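Local coordinates for regulation of enolase protein 1 (Saccharomyces cerevisiae, PDB 3O12) that acts in the galactose metabolic pathway through the GAL83 protein and may control the level of the enolase ENO1, at residues 75-80 and 203-208. Sequence-based numbering, arbitrary orientation. Where two conformers were deposited one is given.
Sequences LGVETG and SEWSLT
Val77 divides its two methyls between two partners in segment 203-208: CG1 lies 3.6 Å from CD2 of Leu207, while CG2 stands 3.8 Å from CZ2 of Trp205, meeting the six-membered part of the indole obliquely. With CG1 anti to the backbone N (chi1 -177°), CG2 falls beside that N and is turned to the ring. Leu207 also meets Thr79, across which it runs at roughly a right angle; its CD1 is 3.9 Å from Thr79 CG2 and its CD2 4.0 Å from the same methyl, so one methyl faces both branches of the leucine fork. Strands 68-78 and 199-208 belong to different antiparallel sheets, and the axes of 75-78 and 203-208, 9.7 Å apart and inclined by 31°, are consistent with packing between the layers of a beta-sandwich. The side-chain contacts across the pair are apolar, and the two segments bury 169 Å² in total. Hydrogen bonds behind the contact restrain Trp205 and Thr79. Trp205 NE1 donates to the backbone O of Thr28, at the start of the modelled chain, and Thr28 also touches Val77 and Leu207. Thr79 OG1 donates to Gly80 O at 2.7 Å, approaching within the plane of that carbonyl, where a lone pair points, and is also hydrogen-bonded to Tyr184 N; together they probably hold the rotamer (chi1 76°) that directs CG2 to Leu207. Val186 of strand 185-191 touches Thr79, Trp205 and Leu207, extending the apolar layer.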
ATOM      1  N   LEU A  75       8.438  -0.065  -0.007  1.00 11.49           N
ATOM      2  CA  LEU A  75       9.411  -0.933   0.655  1.00 12.21           C
ATOM      3  C   LEU A  75       8.864  -2.352   0.567  1.00 12.80           C
ATOM      4  O   LEU A  75       7.943  -2.725   1.287  1.00 15.20           O
ATOM      5  CB  LEU A  75       9.624  -0.520   2.121  1.00 13.57           C
ATOM      6  CG  LEU A  75      10.565  -1.395   2.958  1.00 12.43           C
ATOM      7  CD1 LEU A  75      11.967  -1.456   2.328  1.00 14.54           C
ATOM      8  CD2 LEU A  75      10.637  -0.887   4.395  1.00 14.83           C
ATOM      9  N   GLY A  76       9.434  -3.143  -0.334  1.00 12.68           N
ATOM     10  CA  GLY A  76       8.892  -4.459  -0.625  1.00 11.72           C
ATOM     11  C   GLY A  76       9.645  -5.615   0.013  1.00 11.21           C
ATOM     12  O   GLY A  76      10.857  -5.765  -0.162  1.00 13.90           O
ATOM     13  N   VAL A  77       8.906  -6.451   0.732  1.00 12.35           N
ATOM     14  CA  VAL A  77       9.437  -7.658   1.337  1.00 13.25           C
ATOM     15  C   VAL A  77       9.050  -8.825   0.439  1.00 12.54           C
ATOM     16  O   VAL A  77       7.877  -8.962   0.049  1.00 11.94           O
ATOM     17  CB  VAL A  77       8.843  -7.869   2.744  1.00 13.47           C
ATOM     18  CG1 VAL A  77       9.464  -9.099   3.407  1.00 15.28           C
ATOM     19  CG2 VAL A  77       9.055  -6.616   3.610  1.00 14.31           C
ATOM     20  N   GLU A  78      10.017  -9.663   0.085  1.00 12.25           N
ATOM     21  CA  GLU A  78       9.759 -10.743  -0.853  1.00 11.85           C
ATOM     22  C   GLU A  78       9.121 -11.947  -0.167  1.00 15.09           C
ATOM     23  O   GLU A  78       9.528 -12.358   0.931  1.00 17.15           O
ATOM     24  CB  GLU A  78      11.050 -11.132  -1.585  1.00 13.61           C
ATOM     25  CG  GLU A  78      10.830 -12.094  -2.738  1.00 15.90           C
ATOM     26  CD  GLU A  78      12.091 -12.426  -3.506  1.00 24.06           C
ATOM     27  OE1 GLU A  78      13.116 -11.728  -3.340  1.00 21.83           O
ATOM     28  OE2 GLU A  78      12.051 -13.402  -4.284  1.00 26.33           O
ATOM     29  N   THR A  79       8.105 -12.500  -0.826  1.00 14.39           N
ATOM     30  CA  THR A  79       7.307 -13.604  -0.302  1.00 14.86           C
ATOM     31  C   THR A  79       7.469 -14.824  -1.177  1.00 17.34           C
ATOM     32  O   THR A  79       8.098 -14.762  -2.231  1.00 17.68           O
ATOM     33  CB  THR A  79       5.791 -13.259  -0.354  1.00 14.05           C
ATOM     34  OG1 THR A  79       5.308 -13.385  -1.705  1.00 15.29           O
ATOM     35  CG2 THR A  79       5.529 -11.850   0.140  1.00 14.61           C
ATOM     36  N   GLY A  80       6.867 -15.931  -0.744  1.00 14.85           N
ATOM     37  CA  GLY A  80       6.669 -17.085  -1.599  1.00 17.38           C
ATOM     38  C   GLY A  80       5.395 -16.953  -2.425  1.00 17.16           C
ATOM     39  O   GLY A  80       4.939 -15.844  -2.717  1.00 17.21           O
ATOM     40  N   SER A 203       4.580   0.367  11.048  1.00 12.53           N
ATOM     41  CA  SER A 203       5.004  -0.472  12.160  1.00 12.02           C
ATOM     42  C   SER A 203       4.134  -1.713  12.253  1.00 13.63           C
ATOM     43  O   SER A 203       3.230  -1.901  11.438  1.00 12.99           O
ATOM     44  CB  SER A 203       4.953   0.313  13.475  1.00 15.57           C
ATOM     45  OG  SER A 203       3.607   0.670  13.801  1.00 16.90           O
ATOM     46  N   GLU A 204       4.391  -2.563  13.237  1.00 13.77           N
ATOM     47  CA  GLU A 204       3.566  -3.758  13.454  1.00 11.16           C
ATOM     48  C   GLU A 204       3.432  -4.611  12.203  1.00 12.05           C
ATOM     49  O   GLU A 204       2.356  -5.098  11.865  1.00 12.67           O
ATOM     50  CB  GLU A 204       2.198  -3.384  14.041  1.00 12.15           C
ATOM     51  CG  GLU A 204       2.355  -2.579  15.333  1.00 14.81           C
ATOM     52  CD  GLU A 204       1.070  -2.389  16.104  1.00 19.02           C
ATOM     53  OE1 GLU A 204       0.067  -3.071  15.804  1.00 17.96           O
ATOM     54  OE2 GLU A 204       1.100  -1.560  17.037  1.00 20.56           O
ATOM     55  N   TRP A 205       4.555  -4.803  11.529  1.00 12.61           N
ATOM     56  CA  TRP A 205       4.633  -5.643  10.349  1.00 11.00           C
ATOM     57  C   TRP A 205       4.571  -7.121  10.675  1.00 13.13           C
ATOM     58  O   TRP A 205       5.203  -7.594  11.630  1.00 14.76           O
ATOM     59  CB  TRP A 205       5.974  -5.392   9.652  1.00 12.56           C
ATOM     60  CG  TRP A 205       6.204  -6.260   8.448  1.00 13.39           C
ATOM     61  CD1 TRP A 205       7.077  -7.302   8.337  1.00 13.78           C
ATOM     62  CD2 TRP A 205       5.534  -6.157   7.189  1.00 13.54           C
ATOM     63  NE1 TRP A 205       7.002  -7.849   7.075  1.00 14.35           N
ATOM     64  CE2 TRP A 205       6.061  -7.162   6.354  1.00 13.70           C
ATOM     65  CE3 TRP A 205       4.536  -5.308   6.688  1.00 14.14           C
ATOM     66  CZ2 TRP A 205       5.630  -7.344   5.038  1.00 14.98           C
ATOM     67  CZ3 TRP A 205       4.112  -5.494   5.379  1.00 15.69           C
ATOM     68  CH2 TRP A 205       4.658  -6.504   4.578  1.00 14.87           C
ATOM     69  N   SER A 206       3.847  -7.864   9.851  1.00 14.07           N
ATOM     70  CA  SER A 206       3.822  -9.318   9.947  0.50 14.48           C
ATOM     71  C   SER A 206       3.660  -9.906   8.552  1.00 13.53           C
ATOM     72  O   SER A 206       2.813  -9.435   7.785  1.00 15.15           O
ATOM     73  CB  SER A 206       2.667  -9.769  10.846  0.50 18.72           C
ATOM     74  OG  SER A 206       2.711 -11.169  11.076  0.50 25.23           O
ATOM     75  N   LEU A 207       4.442 -10.924   8.223  1.00 14.06           N
ATOM     76  CA  LEU A 207       4.337 -11.612   6.946  1.00 12.60           C
ATOM     77  C   LEU A 207       4.438 -13.106   7.182  1.00 15.26           C
ATOM     78  O   LEU A 207       5.430 -13.583   7.758  1.00 17.36           O
ATOM     79  CB  LEU A 207       5.438 -11.152   5.991  1.00 14.08           C
ATOM     80  CG  LEU A 207       5.584 -11.924   4.679  1.00 14.99           C
ATOM     81  CD1 LEU A 207       4.334 -11.763   3.833  1.00 16.28           C
ATOM     82  CD2 LEU A 207       6.813 -11.460   3.904  1.00 21.09           C
ATOM     83  N   THR A 208       3.425 -13.847   6.749  1.00 15.67           N
ATOM     84  CA  THR A 208       3.346 -15.283   7.003  1.00 18.69           C
ATOM     85  C   THR A 208       2.643 -15.994   5.855  1.00 19.24           C
ATOM     86  O   THR A 208       2.146 -15.349   4.932  1.00 16.13           O
ATOM     87  CB  THR A 208       2.549 -15.575   8.286  1.00 22.00           C
ATOM     88  OG1 THR A 208       1.191 -15.158   8.113  1.00 26.34           O
ATOM     89  CG2 THR A 208       3.152 -14.848   9.482  1.00 31.39           C
TER